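Local coordinates for glutathione S-transferase, N-terminal domain protein (Pseudomonas putida, PDB 4NAX) that binds oxidized glutathione disulfide, one per subunit, and probably acts as a glutathione transferase of the GST superfamily, at residues Ser5-Thr10 with Gly82-Leu87; Ile63-Ser66 with Pro72-Leu75; Leu21-Leu26 with Val32-Met37; Arg159-Leu164 with Lys208-Val213; Tyr113-Trp118 with Trp173-Tyr178. All coordinates share one frame; numbering follows the deposited sequence. Where two conformers were deposited one is given.

Contact 1. Residues Ser5-Thr10 with Gly82-Leu87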
# COMPACT_ATOMS: atom_id res chain seq x y z
N SER A 5 23.82 -16.67 -6.68
CA SER A 5 24.85 -16.56 -5.64
C SER A 5 25.32 -15.12 -5.36
O SER A 5 25.89 -14.86 -4.31
CB SER A 5 26.04 -17.46 -5.99
OG SER A 5 26.80 -16.99 -7.11
N ALA A 6 25.05 -14.20 -6.28
CA ALA A 6 25.32 -12.76 -6.07
C ALA A 6 24.42 -12.12 -5.00
O ALA A 6 24.71 -11.04 -4.49
CB ALA A 6 25.16 -12.00 -7.38
N PHE A 7 23.31 -12.79 -4.68
CA PHE A 7 22.36 -12.31 -3.69
C PHE A 7 22.61 -13.03 -2.38
O PHE A 7 22.37 -14.24 -2.28
CB PHE A 7 20.95 -12.58 -4.21
CG PHE A 7 20.63 -11.77 -5.42
CD1 PHE A 7 20.99 -12.23 -6.68
CD2 PHE A 7 19.99 -10.55 -5.31
CE1 PHE A 7 20.74 -11.46 -7.81
CE2 PHE A 7 19.72 -9.78 -6.42
CZ PHE A 7 20.09 -10.24 -7.68
N PRO A 8 23.08 -12.30 -1.34
CA PRO A 8 23.42 -12.97 -0.08
C PRO A 8 22.28 -13.72 0.60
O PRO A 8 22.52 -14.62 1.39
CB PRO A 8 23.91 -11.82 0.81
CG PRO A 8 24.46 -10.83 -0.16
CD PRO A 8 23.58 -10.91 -1.37
N ILE A 9 21.04 -13.38 0.29
CA ILE A 9 19.92 -14.13 0.86
C ILE A 9 20.06 -15.64 0.59
O ILE A 9 19.63 -16.47 1.40
CB ILE A 9 18.57 -13.55 0.39
CG1 ILE A 9 17.43 -14.09 1.25
CG2 ILE A 9 18.32 -13.81 -1.08
CD1 ILE A 9 16.14 -13.31 1.14
N THR A 10 20.65 -15.98 -0.56
CA THR A 10 20.77 -17.38 -0.97
C THR A 10 21.80 -18.14 -0.16
O THR A 10 21.84 -19.37 -0.21
CB THR A 10 21.09 -17.52 -2.47
OG1 THR A 10 22.39 -16.99 -2.75
CG2 THR A 10 20.01 -16.81 -3.33
N GLY A 82 15.67 -11.51 -18.50
CA GLY A 82 16.27 -12.78 -18.08
C GLY A 82 17.30 -12.63 -16.98
O GLY A 82 18.11 -13.51 -16.79
N GLN A 83 17.28 -11.49 -16.28
CA GLN A 83 18.17 -11.20 -15.17
C GLN A 83 17.39 -11.36 -13.86
O GLN A 83 16.19 -11.13 -13.84
CB GLN A 83 18.72 -9.76 -15.29
CG GLN A 83 19.62 -9.50 -16.48
CD GLN A 83 20.88 -10.32 -16.38
OE1 GLN A 83 20.92 -11.44 -16.86
NE2 GLN A 83 21.89 -9.78 -15.71
N PRO A 84 18.07 -11.73 -12.75
CA PRO A 84 17.33 -11.84 -11.49
C PRO A 84 16.67 -10.53 -11.06
O PRO A 84 17.23 -9.45 -11.26
CB PRO A 84 18.41 -12.28 -10.49
CG PRO A 84 19.39 -13.01 -11.33
CD PRO A 84 19.46 -12.20 -12.60
N LEU A 85 15.48 -10.65 -10.48
CA LEU A 85 14.79 -9.51 -9.92
C LEU A 85 14.50 -9.76 -8.45
O LEU A 85 13.73 -10.67 -8.14
CB LEU A 85 13.46 -9.27 -10.65
CG LEU A 85 12.68 -8.06 -10.13
CD1 LEU A 85 13.33 -6.77 -10.60
CD2 LEU A 85 11.22 -8.10 -10.53
N PRO A 86 15.10 -8.97 -7.55
CA PRO A 86 14.72 -8.97 -6.14
C PRO A 86 13.51 -8.08 -5.94
O PRO A 86 13.38 -7.06 -6.61
CB PRO A 86 15.93 -8.36 -5.47
CG PRO A 86 16.44 -7.36 -6.48
CD PRO A 86 16.13 -7.96 -7.83
N LEU A 87 12.61 -8.46 -5.04
CA LEU A 87 11.43 -7.62 -4.79
C LEU A 87 10.83 -7.94 -3.44
O LEU A 87 10.68 -9.11 -3.07
CB LEU A 87 10.37 -7.81 -5.89
CG LEU A 87 9.43 -6.64 -6.14
CD1 LEU A 87 10.18 -5.41 -6.66
CD2 LEU A 87 8.36 -7.04 -7.12

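Contact 2. Residues Ile63-Ser66 with Pro72-Leu75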
# COMPACT_ATOMS: atom_id res chain seq x y z
N ILE A 63 17.83 -9.12 5.04
CA ILE A 63 17.69 -7.70 4.83
C ILE A 63 18.39 -7.25 3.54
O ILE A 63 17.97 -6.27 2.93
CB ILE A 63 18.18 -6.93 6.07
CG1 ILE A 63 17.19 -7.18 7.22
CG2 ILE A 63 18.31 -5.43 5.82
CD1 ILE A 63 17.65 -6.68 8.57
N SER A 64 19.45 -7.95 3.14
CA SER A 64 20.17 -7.61 1.91
C SER A 64 19.26 -7.60 0.70
O SER A 64 19.52 -6.90 -0.28
CB SER A 64 21.36 -8.54 1.66
OG SER A 64 20.99 -9.85 1.29
N LEU A 65 18.19 -8.39 0.74
CA LEU A 65 17.19 -8.34 -0.30
C LEU A 65 15.96 -7.57 0.18
O LEU A 65 15.49 -6.66 -0.49
CB LEU A 65 16.81 -9.74 -0.74
CG LEU A 65 15.87 -9.74 -1.94
CD1 LEU A 65 16.11 -10.93 -2.82
CD2 LEU A 65 14.43 -9.67 -1.48
N SER A 66 15.46 -7.91 1.36
CA SER A 66 14.21 -7.35 1.84
C SER A 66 14.50 -6.24 2.85
O SER A 66 14.61 -6.48 4.05
CB SER A 66 13.38 -8.48 2.43
OG SER A 66 12.06 -8.04 2.60
N PRO A 72 6.43 -10.87 2.81
CA PRO A 72 7.17 -11.72 1.87
C PRO A 72 8.19 -10.95 1.04
O PRO A 72 8.10 -9.72 0.87
CB PRO A 72 6.07 -12.27 0.97
CG PRO A 72 5.09 -11.14 0.90
CD PRO A 72 5.09 -10.54 2.30
N ALA A 73 9.12 -11.70 0.46
CA ALA A 73 10.08 -11.18 -0.51
C ALA A 73 10.31 -12.28 -1.53
O ALA A 73 10.12 -13.47 -1.22
CB ALA A 73 11.37 -10.76 0.15
N ILE A 74 10.71 -11.89 -2.73
CA ILE A 74 11.04 -12.84 -3.77
C ILE A 74 12.38 -12.52 -4.42
O ILE A 74 12.86 -11.39 -4.38
CB ILE A 74 9.96 -12.93 -4.88
CG1 ILE A 74 9.78 -11.59 -5.61
CG2 ILE A 74 8.64 -13.42 -4.29
CD1 ILE A 74 9.03 -11.69 -6.92
N LEU A 75 12.94 -13.55 -5.06
CA LEU A 75 14.08 -13.39 -5.97
C LEU A 75 13.74 -14.23 -7.19
O LEU A 75 13.72 -15.46 -7.13
CB LEU A 75 15.37 -13.84 -5.32
CG LEU A 75 16.63 -13.73 -6.19
CD1 LEU A 75 16.86 -12.31 -6.69
CD2 LEU A 75 17.81 -14.22 -5.37

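Contact 3. Residues Leu21-Leu26 with Val32-Met37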
# COMPACT_ATOMS: atom_id res chain seq x y z
N LEU A 21 11.57 -19.16 -9.46
CA LEU A 21 11.32 -18.06 -8.54
C LEU A 21 11.46 -18.55 -7.10
O LEU A 21 10.91 -19.60 -6.72
CB LEU A 21 9.94 -17.48 -8.80
CG LEU A 21 9.56 -16.27 -7.94
CD1 LEU A 21 8.64 -15.35 -8.72
CD2 LEU A 21 8.90 -16.66 -6.63
N GLN A 22 12.20 -17.78 -6.31
CA GLN A 22 12.45 -18.05 -4.90
C GLN A 22 11.54 -17.16 -4.06
O GLN A 22 11.52 -15.95 -4.24
CB GLN A 22 13.92 -17.77 -4.55
CG GLN A 22 14.92 -18.52 -5.44
CD GLN A 22 14.97 -20.00 -5.15
OE1 GLN A 22 15.25 -20.42 -4.02
NE2 GLN A 22 14.71 -20.81 -6.16
N LEU A 23 10.80 -17.79 -3.15
CA LEU A 23 9.91 -17.10 -2.23
C LEU A 23 10.44 -17.22 -0.81
O LEU A 23 10.72 -18.32 -0.36
CB LEU A 23 8.51 -17.70 -2.28
CG LEU A 23 7.51 -17.19 -1.27
CD1 LEU A 23 7.20 -15.70 -1.46
CD2 LEU A 23 6.23 -18.01 -1.32
N TYR A 24 10.56 -16.09 -0.12
CA TYR A 24 11.04 -16.05 1.27
C TYR A 24 9.89 -15.50 2.10
O TYR A 24 9.56 -14.33 1.99
CB TYR A 24 12.30 -15.20 1.38
CG TYR A 24 13.36 -15.55 0.34
CD1 TYR A 24 14.26 -16.60 0.52
CD2 TYR A 24 13.41 -14.86 -0.86
CE1 TYR A 24 15.20 -16.91 -0.45
CE2 TYR A 24 14.36 -15.16 -1.82
CZ TYR A 24 15.24 -16.20 -1.63
OH TYR A 24 16.18 -16.47 -2.60
N SER A 25 9.23 -16.36 2.87
CA SER A 25 7.95 -16.01 3.41
C SER A 25 7.61 -16.82 4.66
O SER A 25 8.44 -17.56 5.19
CB SER A 25 6.87 -16.16 2.31
OG SER A 25 5.63 -15.55 2.67
N LEU A 26 6.38 -16.65 5.12
CA LEU A 26 5.83 -17.29 6.30
C LEU A 26 4.31 -17.23 6.12
O LEU A 26 3.82 -16.25 5.55
CB LEU A 26 6.27 -16.52 7.55
CG LEU A 26 5.97 -17.17 8.89
CD1 LEU A 26 6.77 -18.45 9.06
CD2 LEU A 26 6.27 -16.17 9.99
N VAL A 32 0.79 -15.07 2.59
CA VAL A 32 -0.08 -15.93 1.81
C VAL A 32 -0.65 -15.24 0.57
O VAL A 32 -1.06 -15.89 -0.36
CB VAL A 32 -1.20 -16.58 2.64
CG1 VAL A 32 -0.63 -17.37 3.81
CG2 VAL A 32 -2.24 -15.57 3.09
N LYS A 33 -0.66 -13.90 0.53
CA LYS A 33 -1.06 -13.23 -0.71
C LYS A 33 -0.19 -13.80 -1.84
O LYS A 33 -0.68 -14.05 -2.94
CB LYS A 33 -0.81 -11.73 -0.63
CG LYS A 33 -1.64 -10.96 0.37
CD LYS A 33 -1.14 -9.53 0.43
CE LYS A 33 -1.76 -8.67 1.52
NZ LYS A 33 -1.09 -7.32 1.56
N VAL A 34 1.12 -13.92 -1.59
CA VAL A 34 2.06 -14.25 -2.63
C VAL A 34 2.05 -15.74 -2.95
O VAL A 34 2.06 -16.12 -4.14
CB VAL A 34 3.46 -13.72 -2.30
CG1 VAL A 34 4.47 -14.18 -3.34
CG2 VAL A 34 3.43 -12.21 -2.20
N SER A 35 2.02 -16.59 -1.92
CA SER A 35 1.89 -18.02 -2.20
C SER A 35 0.55 -18.35 -2.89
O SER A 35 0.52 -19.16 -3.83
CB SER A 35 2.11 -18.86 -0.95
OG SER A 35 1.32 -18.33 0.10
N ILE A 36 -0.54 -17.73 -2.46
CA ILE A 36 -1.81 -17.91 -3.15
C ILE A 36 -1.67 -17.50 -4.62
O ILE A 36 -2.10 -18.22 -5.53
CB ILE A 36 -2.96 -17.15 -2.47
CG1 ILE A 36 -3.29 -17.80 -1.13
CG2 ILE A 36 -4.19 -17.14 -3.37
CD1 ILE A 36 -4.21 -16.98 -0.27
N MET A 37 -1.08 -16.33 -4.87
CA MET A 37 -0.92 -15.87 -6.23
C MET A 37 -0.14 -16.88 -7.09
O MET A 37 -0.55 -17.19 -8.20
CB MET A 37 -0.21 -14.52 -6.22
CG MET A 37 0.04 -13.93 -7.60
SD MET A 37 -1.49 -13.56 -8.46
CE MET A 37 -0.80 -12.69 -9.87
O HOH W 1 3.84 -17.37 1.76

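Contact 4. Residues Arg159-Leu164 with Lys208-Val213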
# COMPACT_ATOMS: atom_id res chain seq x y z
N ARG A 159 -15.35 0.38 9.62
CA ARG A 159 -15.60 1.32 8.52
C ARG A 159 -15.10 0.73 7.19
O ARG A 159 -15.80 0.73 6.18
CB ARG A 159 -14.95 2.69 8.79
CG ARG A 159 -15.41 3.78 7.84
CD ARG A 159 -14.55 5.02 7.93
NE ARG A 159 -13.20 4.71 7.48
CZ ARG A 159 -12.83 4.56 6.21
NH1 ARG A 159 -13.69 4.79 5.21
NH2 ARG A 159 -11.60 4.18 5.92
N LEU A 160 -13.89 0.19 7.20
CA LEU A 160 -13.30 -0.45 6.02
C LEU A 160 -14.10 -1.66 5.56
O LEU A 160 -14.31 -1.84 4.35
CB LEU A 160 -11.85 -0.89 6.32
CG LEU A 160 -10.84 0.25 6.51
CD1 LEU A 160 -9.55 -0.24 7.16
CD2 LEU A 160 -10.52 0.95 5.20
N LEU A 161 -14.57 -2.46 6.51
CA LEU A 161 -15.45 -3.57 6.17
C LEU A 161 -16.73 -3.11 5.49
O LEU A 161 -17.21 -3.75 4.57
CB LEU A 161 -15.77 -4.42 7.40
CG LEU A 161 -14.61 -5.32 7.85
CD1 LEU A 161 -14.83 -5.82 9.28
CD2 LEU A 161 -14.40 -6.51 6.91
N GLY A 162 -17.27 -1.98 5.95
CA GLY A 162 -18.45 -1.41 5.33
C GLY A 162 -18.21 -0.97 3.90
O GLY A 162 -19.05 -1.17 3.03
N VAL A 163 -17.05 -0.37 3.66
CA VAL A 163 -16.67 0.01 2.30
C VAL A 163 -16.64 -1.24 1.41
O VAL A 163 -17.20 -1.24 0.31
CB VAL A 163 -15.32 0.75 2.26
CG1 VAL A 163 -14.88 1.00 0.84
CG2 VAL A 163 -15.40 2.08 3.01
N LEU A 164 -16.00 -2.29 1.89
CA LEU A 164 -15.97 -3.54 1.14
C LEU A 164 -17.36 -4.10 0.90
O LEU A 164 -17.68 -4.55 -0.21
CB LEU A 164 -15.13 -4.59 1.86
CG LEU A 164 -13.63 -4.40 1.90
CD1 LEU A 164 -13.02 -5.54 2.69
CD2 LEU A 164 -13.02 -4.37 0.50
N LYS A 208 -22.68 -9.03 5.16
CA LYS A 208 -23.11 -10.25 4.48
C LYS A 208 -22.42 -10.45 3.15
O LYS A 208 -22.18 -11.59 2.72
CB LYS A 208 -24.62 -10.27 4.27
CG LYS A 208 -25.43 -10.22 5.56
CD LYS A 208 -25.10 -11.40 6.48
CE LYS A 208 -26.22 -11.69 7.47
NZ LYS A 208 -26.40 -10.58 8.44
N GLU A 209 -22.09 -9.35 2.48
CA GLU A 209 -21.43 -9.45 1.18
C GLU A 209 -19.96 -9.86 1.36
O GLU A 209 -19.45 -10.70 0.63
CB GLU A 209 -21.52 -8.14 0.39
CG GLU A 209 -22.93 -7.56 0.29
CD GLU A 209 -23.93 -8.50 -0.36
OE1 GLU A 209 -25.11 -8.48 0.03
OE2 GLU A 209 -23.53 -9.27 -1.25
N VAL A 210 -19.29 -9.26 2.34
CA VAL A 210 -17.93 -9.67 2.66
C VAL A 210 -17.89 -11.15 3.05
O VAL A 210 -17.01 -11.89 2.62
CB VAL A 210 -17.33 -8.82 3.79
CG1 VAL A 210 -15.92 -9.27 4.11
CG2 VAL A 210 -17.31 -7.34 3.39
N GLN A 211 -18.86 -11.60 3.86
CA GLN A 211 -18.94 -13.01 4.25
C GLN A 211 -19.08 -13.92 3.04
O GLN A 211 -18.41 -14.94 2.93
CB GLN A 211 -20.13 -13.25 5.17
CG GLN A 211 -19.98 -12.69 6.57
CD GLN A 211 -21.28 -12.79 7.35
OE1 GLN A 211 -21.66 -11.86 8.06
NE2 GLN A 211 -21.98 -13.91 7.20
N ARG A 212 -19.97 -13.54 2.13
CA ARG A 212 -20.22 -14.32 0.93
C ARG A 212 -18.96 -14.46 0.08
O ARG A 212 -18.61 -15.56 -0.36
CB ARG A 212 -21.34 -13.69 0.11
CG ARG A 212 -21.53 -14.27 -1.28
CD ARG A 212 -22.72 -13.63 -1.98
NE ARG A 212 -22.53 -12.18 -2.12
CZ ARG A 212 -21.80 -11.60 -3.08
NH1 ARG A 212 -21.20 -12.32 -4.01
NH2 ARG A 212 -21.66 -10.29 -3.09
N VAL A 213 -18.29 -13.35 -0.18
CA VAL A 213 -17.12 -13.37 -1.06
C VAL A 213 -15.92 -14.05 -0.36
O VAL A 213 -15.18 -14.81 -1.00
CB VAL A 213 -16.80 -11.96 -1.59
CG1 VAL A 213 -15.55 -11.99 -2.45
CG2 VAL A 213 -17.99 -11.45 -2.40

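Contact 5. Residues Tyr113-Trp118 with Trp173-Tyr178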
# COMPACT_ATOMS: atom_id res chain seq x y z
N TYR A 113 -6.80 -0.16 -13.76
CA TYR A 113 -6.68 0.91 -12.77
C TYR A 113 -7.64 0.71 -11.60
O TYR A 113 -7.29 0.96 -10.45
CB TYR A 113 -6.80 2.29 -13.42
CG TYR A 113 -5.70 2.49 -14.44
CD1 TYR A 113 -4.37 2.42 -14.06
CD2 TYR A 113 -5.98 2.71 -15.78
CE1 TYR A 113 -3.35 2.52 -14.98
CE2 TYR A 113 -4.96 2.81 -16.72
CZ TYR A 113 -3.65 2.71 -16.32
OH TYR A 113 -2.65 2.77 -17.27
N GLN A 114 -8.85 0.23 -11.85
CA GLN A 114 -9.77 -0.07 -10.74
C GLN A 114 -9.19 -1.15 -9.83
O GLN A 114 -9.33 -1.09 -8.60
CB GLN A 114 -11.15 -0.52 -11.22
CG GLN A 114 -11.88 0.48 -12.10
CD GLN A 114 -12.04 1.84 -11.45
OE1 GLN A 114 -12.50 1.95 -10.31
NE2 GLN A 114 -11.64 2.88 -12.15
N THR A 115 -8.51 -2.13 -10.43
CA THR A 115 -7.90 -3.20 -9.65
C THR A 115 -6.76 -2.66 -8.77
O THR A 115 -6.65 -2.97 -7.57
CB THR A 115 -7.39 -4.32 -10.56
OG1 THR A 115 -8.49 -4.83 -11.34
CG2 THR A 115 -6.83 -5.45 -9.74
N LEU A 116 -5.92 -1.82 -9.37
CA LEU A 116 -4.82 -1.21 -8.63
C LEU A 116 -5.32 -0.31 -7.50
O LEU A 116 -4.73 -0.26 -6.44
CB LEU A 116 -3.87 -0.47 -9.57
CG LEU A 116 -3.14 -1.31 -10.59
CD1 LEU A 116 -2.29 -0.45 -11.52
CD2 LEU A 116 -2.26 -2.37 -9.95
N GLN A 117 -6.41 0.40 -7.74
CA GLN A 117 -7.08 1.17 -6.72
C GLN A 117 -7.43 0.30 -5.51
O GLN A 117 -7.11 0.64 -4.37
CB GLN A 117 -8.33 1.81 -7.30
CG GLN A 117 -9.30 2.40 -6.30
CD GLN A 117 -10.55 2.81 -7.05
OE1 GLN A 117 -10.65 3.92 -7.57
NE2 GLN A 117 -11.47 1.88 -7.19
N TRP A 118 -8.11 -0.82 -5.75
CA TRP A 118 -8.49 -1.66 -4.63
C TRP A 118 -7.30 -2.34 -3.95
O TRP A 118 -7.32 -2.54 -2.73
CB TRP A 118 -9.57 -2.64 -5.05
CG TRP A 118 -10.90 -1.96 -5.28
CD1 TRP A 118 -11.56 -1.83 -6.48
CD2 TRP A 118 -11.70 -1.28 -4.31
NE1 TRP A 118 -12.73 -1.13 -6.30
CE2 TRP A 118 -12.84 -0.78 -4.97
CE3 TRP A 118 -11.58 -1.05 -2.94
CZ2 TRP A 118 -13.86 -0.09 -4.29
CZ3 TRP A 118 -12.58 -0.39 -2.28
CH2 TRP A 118 -13.70 0.09 -2.95
N TRP A 173 -16.59 -10.21 -7.18
CA TRP A 173 -15.22 -9.87 -6.81
C TRP A 173 -15.03 -8.35 -6.79
O TRP A 173 -15.93 -7.58 -7.15
CB TRP A 173 -14.21 -10.53 -7.75
CG TRP A 173 -14.27 -12.02 -7.81
CD1 TRP A 173 -14.65 -12.78 -8.88
CD2 TRP A 173 -13.90 -12.94 -6.78
NE1 TRP A 173 -14.57 -14.11 -8.57
CE2 TRP A 173 -14.11 -14.24 -7.29
CE3 TRP A 173 -13.45 -12.80 -5.46
CZ2 TRP A 173 -13.86 -15.39 -6.54
CZ3 TRP A 173 -13.20 -13.96 -4.71
CH2 TRP A 173 -13.40 -15.23 -5.26
N MET A 174 -13.86 -7.91 -6.35
CA MET A 174 -13.61 -6.47 -6.27
C MET A 174 -13.68 -5.78 -7.63
O MET A 174 -14.25 -4.68 -7.76
CB MET A 174 -12.25 -6.20 -5.63
CG MET A 174 -12.16 -6.61 -4.16
SD MET A 174 -13.37 -5.86 -3.06
CE MET A 174 -12.86 -4.15 -3.10
N ALA A 175 -13.08 -6.40 -8.64
CA ALA A 175 -13.15 -5.92 -10.01
C ALA A 175 -14.00 -6.91 -10.82
O ALA A 175 -14.57 -7.84 -10.26
CB ALA A 175 -11.75 -5.77 -10.59
N GLU A 176 -14.12 -6.68 -12.13
CA GLU A 176 -15.02 -7.50 -12.94
C GLU A 176 -14.61 -8.96 -13.03
O GLU A 176 -15.48 -9.83 -13.19
CB GLU A 176 -15.19 -6.89 -14.34
CG GLU A 176 -16.00 -5.59 -14.28
CD GLU A 176 -16.09 -4.80 -15.57
OE1 GLU A 176 -15.37 -5.13 -16.54
OE2 GLU A 176 -16.89 -3.84 -15.62
N GLU A 177 -13.31 -9.22 -12.91
CA GLU A 177 -12.80 -10.58 -12.79
C GLU A 177 -12.01 -10.72 -11.49
O GLU A 177 -11.43 -9.74 -10.99
CB GLU A 177 -11.87 -10.93 -13.96
CG GLU A 177 -12.56 -11.05 -15.31
CD GLU A 177 -12.85 -9.71 -15.95
OE1 GLU A 177 -14.00 -9.50 -16.39
OE2 GLU A 177 -11.94 -8.86 -16.01
N TYR A 178 -12.00 -11.93 -10.95
CA TYR A 178 -11.12 -12.29 -9.84
C TYR A 178 -9.73 -11.75 -10.12
O TYR A 178 -9.21 -11.87 -11.24
CB TYR A 178 -11.10 -13.80 -9.69
CG TYR A 178 -10.19 -14.36 -8.60
CD1 TYR A 178 -10.39 -14.03 -7.27
CD2 TYR A 178 -9.17 -15.25 -8.91
CE1 TYR A 178 -9.61 -14.59 -6.27
CE2 TYR A 178 -8.38 -15.80 -7.93
CZ TYR A 178 -8.59 -15.47 -6.60
OH TYR A 178 -7.82 -16.03 -5.59

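Contact 1. Residues Ser5-Thr10 with Gly82-Leu87
F7 carries the contact for the segment S5-T10, its ring lying against the two prolines P84 and P86 of the segment G82-L87. F7 follows a short 3-10 turn that includes S5 and A6. Its CG stands anti to the carbonyl carbon, beside the backbone N (chi1 -66°), which swings the ring out from the chain toward the prolines. The two meta carbons divide the work: CE1 meets P84 CB at 3.6 Å, with P84 CG a little farther off, while CE2 on the other side of the ring reaches P86 CG at 4.1 Å. CZ, between them, still comes within 3.9 Å of P84 CB. The F7 side chain lies at a slant to P84 and at about a right angle to P86. Past P8 the chain enters a short helical turn, and F7 O takes two bonds from T10, one from the backbone N at 3.0 Å and one from the hydroxyl OG1 at 2.8 Å, so the carbonyl is gripped by a single residue. L75 of the inner strand 73-76 touches F7, P84 and T10, so the N-terminal segment packs on the thioredoxin-like sheet beside its edge strand 85-88. With no hydrogen bond across it and P84 and P86 both partly exposed, this is a small apolar surface patch, held by carbon contacts between one aromatic ring and two rigid pyrrolidine rings.

Contact 2. Residues Ile63-Ser66 with Pro72-Leu75
L65 and A73 meet branch to methyl: L65 CD2 sits 3.6 Å from A73 CB, while the other branch, CD1, reaches past it toward L75. The L65 side chain runs out from the end of the helix 60-65, CG lying opposite the backbone N (chi1 -174°), and its forked end lies against one side of the strand 73-76. CD1 comes to 3.6 Å from I74 O and 3.9 Å from L75 CB, so the fork rests on backbone as well as on side chains; L65 and L75 themselves lie at a slant to each other. S66 adds a second approach to A73, its OG being 3.7 Å from A73 CB. This hydroxyl makes no bond to the strand and instead bonds K70 O, in the loop between the segments. The arrangement belongs to the thioredoxin-like N-terminal domain of glutathione transferases, in which a short helix packs on the sheet before the chain passes through a cis-proline into the next strand; P72 here follows a cis peptide bond and touches the bound glutathione disulfide. An alanine in place of L65 would remove both methyl branches and is likely to leave a gap over A73 and L75, with P86 losing a neighbour too. I74 points its side chain the other way, to L21 and L23 of the neighbouring strand 21-25 and to I93 and Y96 of the helix 90-101, whereas F88 packs on S66 and A73.

Contact 3. Residues Leu21-Leu26 with Val32-Met37
This is a buried strand-to-helix packing contact inside the beta-alpha-beta unit of the thioredoxin-like domain, where L23 on the strand 21-25 meets V34 and S35 on the helix 31-41. One leucine does most of the touching. L23 CD1 presses against V34 CG1 at 3.6 Å, while CD2 turns to S35 CB at 4.2 Å. L23 has CG opposite its backbone N (chi1 174°), which carries both branches off the strand to the helix, and the L23 and V34 side chains run antiparallel alongside each other. Polar atoms are linked through water: a molecule lies 2.7 Å from S25 OG and donates to S35 OG at 3.2 Å, bridging strand and helix where no direct bond joins them. S35 OG has a stronger partner in G226 O, so the chain near the C-terminus also reaches this site. One residue earlier on the helix than V34, K33 touches the bound glutathione disulfide and has its amine held by N30, S90 and Q122. Around this core, Y45 of the strand 45-49 packs on L23 and S35, I93 of the helix 90-101 on V34, and P187 of the helix 180-193 on V32.

Contact 4. Residues Arg159-Leu164 with Lys208-Val213
Two helices of the all-helical C-terminal domain of the glutathione transferase fold, 148-168 and 208-219, meet here through a single valine set against one turn of the other helix. V210 is that residue. Its CG2 rests 3.8 Å from L164 CB and equally close to the backbone oxygen L161 O, so one methyl fits against both a side-chain stem and a carbonyl one turn earlier. The second methyl, CG1, lies opposite the backbone N (chi1 179°) and meets L161 CD2 at a looser 4.2 Å. L161 does not leave its backbone aimed at V210, but the end of its side chain brings CD2 to the valine, whereas L164 offers its CB. The backbones come near at this point, the CA atoms of L164 and V210 being 6.6 Å apart. V210 N is bonded to D165 OD1, a polar link from the first turn of the helix 208-219 to its partner helix. E209 and R212, both partly exposed, form a salt bridge within their own helix. R212 NH2 meets E209 OE2 at 2.8 Å and nearly along the C-O axis, and NE reaches the same oxygen at 3.2 Å, from the syn side but 30° out of the carboxylate plane; the side-on grip thus falls on one oxygen. R212 NH1 bonds R171 O, and V213 CG2 lies over one face of the guanidinium. The chemistry is divided accordingly: apolar packing, without a hydrogen bond, joins the two segments, while the E209 and R212 charges pair within the helix 208-219.

Contact 5. Residues Tyr113-Trp118 with Trp173-Tyr178
M174 CE lies over one face of the W118 indole, 3.3 Å from W118 CD2 and 3.4 Å from W118 CE3. The methyl makes a CH-pi contact 3.6 Å from the centroid of the six-membered ring, 26° off its normal, and the side chains cross at about a right angle. M174 SD is 5.3 Å from the centroid of the W118 five-membered ring, a distant Met-aromatic contact. Bends at chi2 (-57°) and chi3 (-66°) fold the methionine to bring its methyl over the ring. Beside this pair, T115 OG1 touches A175 CB at 3.5 Å, though its hydrogen bond goes to Q111 O. Q117 NE2 lies over the opposite face, also toward the rim, so both faces have a neighbour. Replacing W118 by an alanine would probably leave the M174 methyl without its aromatic platform and open a gap beside Q117. In the next shell, M174 O bonds H167 NE2 and M174 N bonds D182 OD1, fixing the loop that bears the methionine. The helix 109-137 thus packs against the loop before the helix 180-193, with A181 of that helix and V163 of the helix 148-168 on W118, and F88 of the second subunit meeting its ring edge-to-face.

In the fold
Contacts 2 and 3 are buried in the thioredoxin-like domain and share its sheet: backbone bonds A73-Y24 and L75-Q22 join their strands. Contact 1 lies on the same sheet but at its surface, and L87-I74 pairing binds it to contact 2. Contacts 4 and 5 are buried in the helical domain and meet where L164 touches M174 and V213 touches W173; the centres of contacts 1 and 4 are about 39 Å apart. Carbon packing carries all five, with differences of place: proline against aromatic ring at the surface, aliphatic branches in the sheet core, a bridging water in contact 3, and methyl over indole in contact 5. Contacts 1, 4 and 5 also touch the second subunit.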